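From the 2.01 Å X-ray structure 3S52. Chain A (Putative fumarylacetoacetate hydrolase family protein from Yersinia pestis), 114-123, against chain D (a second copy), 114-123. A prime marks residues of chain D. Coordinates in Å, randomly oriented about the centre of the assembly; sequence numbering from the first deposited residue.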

# COMPACT_ATOMS: atom_id res chain seq x y z
N PHE A 114 -0.26 6.00 -15.53
CA PHE A 114 -0.77 4.78 -14.91
C PHE A 114 -2.25 4.55 -15.24
O PHE A 114 -2.65 3.44 -15.59
CB PHE A 114 -0.51 4.76 -13.38
CG PHE A 114 0.95 4.80 -13.02
CD1 PHE A 114 1.88 4.29 -13.91
CD2 PHE A 114 1.39 5.39 -11.85
CE1 PHE A 114 3.23 4.33 -13.61
CE2 PHE A 114 2.74 5.44 -11.55
CZ PHE A 114 3.66 4.91 -12.44
N LYS A 115 -3.05 5.61 -15.14
CA LYS A 115 -4.48 5.53 -15.46
C LYS A 115 -4.73 5.09 -16.90
O LYS A 115 -5.55 4.21 -17.16
CB LYS A 115 -5.19 6.87 -15.22
CG LYS A 115 -5.34 7.28 -13.76
CD LYS A 115 -6.21 8.53 -13.68
CE LYS A 115 -6.12 9.19 -12.32
NZ LYS A 115 -6.86 10.49 -12.32
N LYS A 116 -4.02 5.70 -17.85
CA LYS A 116 -4.21 5.36 -19.25
C LYS A 116 -3.74 3.94 -19.57
O LYS A 116 -4.24 3.31 -20.49
CB LYS A 116 -3.51 6.37 -20.14
CG LYS A 116 -4.04 7.78 -19.98
CD LYS A 116 -3.37 8.74 -20.94
CE LYS A 116 -3.78 10.17 -20.66
NZ LYS A 116 -3.47 11.05 -21.82
N ALA A 117 -2.78 3.44 -18.80
CA ALA A 117 -2.22 2.11 -19.06
C ALA A 117 -2.89 1.04 -18.21
O ALA A 117 -2.58 -0.14 -18.32
CB ALA A 117 -0.71 2.10 -18.78
N GLY A 118 -3.80 1.45 -17.33
CA GLY A 118 -4.41 0.53 -16.39
C GLY A 118 -3.37 -0.10 -15.45
O GLY A 118 -3.41 -1.29 -15.20
N GLN A 119 -2.47 0.72 -14.92
CA GLN A 119 -1.37 0.23 -14.08
C GLN A 119 -1.57 0.69 -12.63
O GLN A 119 -2.35 1.60 -12.39
CB GLN A 119 -0.03 0.75 -14.60
CG GLN A 119 0.48 0.04 -15.87
CD GLN A 119 1.89 0.47 -16.25
OE1 GLN A 119 2.55 1.21 -15.52
NE2 GLN A 119 2.37 0.00 -17.40
N PRO A 120 -0.94 0.01 -11.67
CA PRO A 120 -1.12 0.38 -10.26
C PRO A 120 -0.56 1.77 -9.98
O PRO A 120 0.31 2.26 -10.70
CB PRO A 120 -0.35 -0.70 -9.50
CG PRO A 120 0.61 -1.25 -10.50
CD PRO A 120 -0.09 -1.18 -11.81
N TRP A 121 -1.07 2.43 -8.94
CA TRP A 121 -0.73 3.83 -8.72
C TRP A 121 0.44 4.05 -7.75
O TRP A 121 0.86 5.19 -7.56
CB TRP A 121 -1.94 4.58 -8.17
CG TRP A 121 -3.08 4.79 -9.11
CD1 TRP A 121 -3.24 4.28 -10.38
CD2 TRP A 121 -4.23 5.59 -8.86
NE1 TRP A 121 -4.43 4.73 -10.92
CE2 TRP A 121 -5.06 5.53 -10.00
CE3 TRP A 121 -4.66 6.35 -7.75
CZ2 TRP A 121 -6.28 6.20 -10.08
CZ3 TRP A 121 -5.88 7.02 -7.83
CH2 TRP A 121 -6.67 6.93 -8.98
N GLU A 122 0.95 2.97 -7.15
CA GLU A 122 1.91 3.09 -6.04
C GLU A 122 3.10 4.01 -6.30
O GLU A 122 3.52 4.76 -5.43
CB GLU A 122 2.43 1.71 -5.60
CG GLU A 122 1.51 0.98 -4.61
CD GLU A 122 0.39 0.21 -5.29
OE1 GLU A 122 0.08 0.50 -6.47
OE2 GLU A 122 -0.15 -0.71 -4.64
N LYS A 123 3.68 3.92 -7.49
CA LYS A 123 4.83 4.77 -7.77
C LYS A 123 4.45 6.24 -7.71
O LYS A 123 5.28 7.08 -7.35
CB LYS A 123 5.49 4.43 -9.12
CG LYS A 123 6.22 3.09 -9.16
CD LYS A 123 7.08 2.94 -10.44
CE LYS A 123 6.34 2.25 -11.56
NZ LYS A 123 7.25 1.96 -12.71
N PHE D 114 -10.55 -2.53 -12.74
CA PHE D 114 -9.67 -1.40 -12.40
C PHE D 114 -8.73 -1.01 -13.55
O PHE D 114 -8.49 0.17 -13.79
CB PHE D 114 -8.83 -1.71 -11.15
CG PHE D 114 -9.65 -2.05 -9.95
CD1 PHE D 114 -10.93 -1.54 -9.80
CD2 PHE D 114 -9.15 -2.89 -8.97
CE1 PHE D 114 -11.69 -1.84 -8.70
CE2 PHE D 114 -9.91 -3.21 -7.87
CZ PHE D 114 -11.19 -2.69 -7.73
N LYS D 115 -8.22 -2.00 -14.26
CA LYS D 115 -7.31 -1.72 -15.37
C LYS D 115 -8.02 -0.93 -16.46
O LYS D 115 -7.48 0.05 -16.97
CB LYS D 115 -6.73 -3.03 -15.94
CG LYS D 115 -5.66 -3.66 -15.02
CD LYS D 115 -5.46 -5.17 -15.27
CE LYS D 115 -4.74 -5.46 -16.58
NZ LYS D 115 -4.30 -6.90 -16.65
N LYS D 116 -9.24 -1.34 -16.79
CA LYS D 116 -10.01 -0.67 -17.83
C LYS D 116 -10.36 0.76 -17.42
O LYS D 116 -10.31 1.68 -18.24
CB LYS D 116 -11.29 -1.45 -18.15
N ALA D 117 -10.71 0.95 -16.15
CA ALA D 117 -11.08 2.27 -15.68
C ALA D 117 -9.87 3.09 -15.21
O ALA D 117 -10.01 4.26 -14.86
CB ALA D 117 -12.12 2.17 -14.56
N GLY D 118 -8.70 2.49 -15.20
CA GLY D 118 -7.51 3.19 -14.73
C GLY D 118 -7.55 3.46 -13.23
O GLY D 118 -7.02 4.48 -12.76
N GLN D 119 -8.17 2.55 -12.49
CA GLN D 119 -8.22 2.66 -11.02
C GLN D 119 -7.04 1.95 -10.35
O GLN D 119 -6.41 1.09 -10.96
CB GLN D 119 -9.55 2.12 -10.48
CG GLN D 119 -10.72 3.04 -10.76
CD GLN D 119 -11.98 2.60 -10.03
OE1 GLN D 119 -11.92 2.10 -8.89
NE2 GLN D 119 -13.12 2.80 -10.67
N PRO D 120 -6.74 2.30 -9.10
CA PRO D 120 -5.63 1.62 -8.42
C PRO D 120 -6.00 0.18 -8.13
O PRO D 120 -7.18 -0.18 -8.13
CB PRO D 120 -5.48 2.41 -7.12
CG PRO D 120 -6.81 3.05 -6.91
CD PRO D 120 -7.36 3.35 -8.27
N TRP D 121 -4.99 -0.65 -7.89
CA TRP D 121 -5.19 -2.08 -7.77
C TRP D 121 -5.40 -2.58 -6.35
O TRP D 121 -5.66 -3.77 -6.14
CB TRP D 121 -3.97 -2.81 -8.33
CG TRP D 121 -3.84 -2.70 -9.78
CD1 TRP D 121 -4.57 -1.90 -10.61
CD2 TRP D 121 -2.94 -3.43 -10.62
NE1 TRP D 121 -4.15 -2.07 -11.91
CE2 TRP D 121 -3.16 -3.01 -11.94
CE3 TRP D 121 -1.95 -4.39 -10.37
CZ2 TRP D 121 -2.43 -3.52 -13.03
CZ3 TRP D 121 -1.22 -4.89 -11.45
CH2 TRP D 121 -1.47 -4.45 -12.76
N GLU D 122 -5.26 -1.69 -5.37
CA GLU D 122 -5.22 -2.11 -3.98
C GLU D 122 -6.33 -3.07 -3.58
O GLU D 122 -6.06 -4.08 -2.91
CB GLU D 122 -5.24 -0.91 -3.04
CG GLU D 122 -3.86 -0.36 -2.76
CD GLU D 122 -3.41 0.63 -3.79
OE1 GLU D 122 -4.05 0.72 -4.86
OE2 GLU D 122 -2.42 1.34 -3.52
N LYS D 123 -7.56 -2.78 -3.97
CA LYS D 123 -8.66 -3.67 -3.59
C LYS D 123 -8.44 -5.09 -4.11
O LYS D 123 -8.82 -6.06 -3.45
CB LYS D 123 -10.02 -3.13 -4.04
CG LYS D 123 -10.54 -2.02 -3.15
CD LYS D 123 -11.98 -1.64 -3.48
CE LYS D 123 -12.04 -0.48 -4.42
NZ LYS D 123 -13.45 -0.15 -4.81
O HOH W 1 -7.47 2.55 -18.63
O HOH W 2 -2.57 0.76 -7.27
O HOH W 3 -0.74 0.14 -2.13

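The first rule of this near-symmetric contact is that backbone meets backbone, and the last turn of a helix that begins earlier in the chain, entered here at Phe114, sets it up. Phe114 has its CA-to-CB bond sideways and its ring makes no contact with the partner, but its O accepts a bond from Gln119 N at 2.8 Å, helping to shape the turn that presents Gly118. Lys115 contributes its carbonyl: Lys115 O lies 3.3 Å from Gly118′ CA, while its side chain leaves sideways and its amine extends clear of the partner. Lys116 and Ala117 point their CB atoms away and stay exposed, outside the contact.

Gly118 closes the helix in a Schellman motif, and two demands converge on glycine here. Its phi is positive, and its CA sits 3.2 Å from Lys115′ O, where an ideal CB would come within 2.4 Å of that same oxygen, a clash. Gly118′ repeats the arrangement against Lys115 O. Gln119 can be polar because its side chain points away, leaving mainly its backbone near the partner.

Pro120 supplies a rigid, apolar surface. Its CD lies 3.5 Å from the centroid of the six-membered ring of Trp121′, almost on the ring normal, a CH-pi contact over the face. Trp121 points toward chain D and returns the favour, receiving Pro120′ CD over one face at 3.5 Å from its six-membered-ring centroid. At its edge, Trp121 NE1 gives a weak hydrogen bond to Gly118′ O (3.2 Å, 132°). Indole suits the site by offering a broad face and a donor on its rim.

Glu122 brings a buried acid close to its twin, with OE2 3.3 Å from Glu122′ OE2, both acceptors. Water mediates: water 2 accepts from Trp121 N and Trp121′ N and donates to Glu122 OE1 and Glu122′ OE1, so its four hydrogen bonds join the two stretches, while water 3 bridges the two OE2 atoms. Lys123 is out of reach.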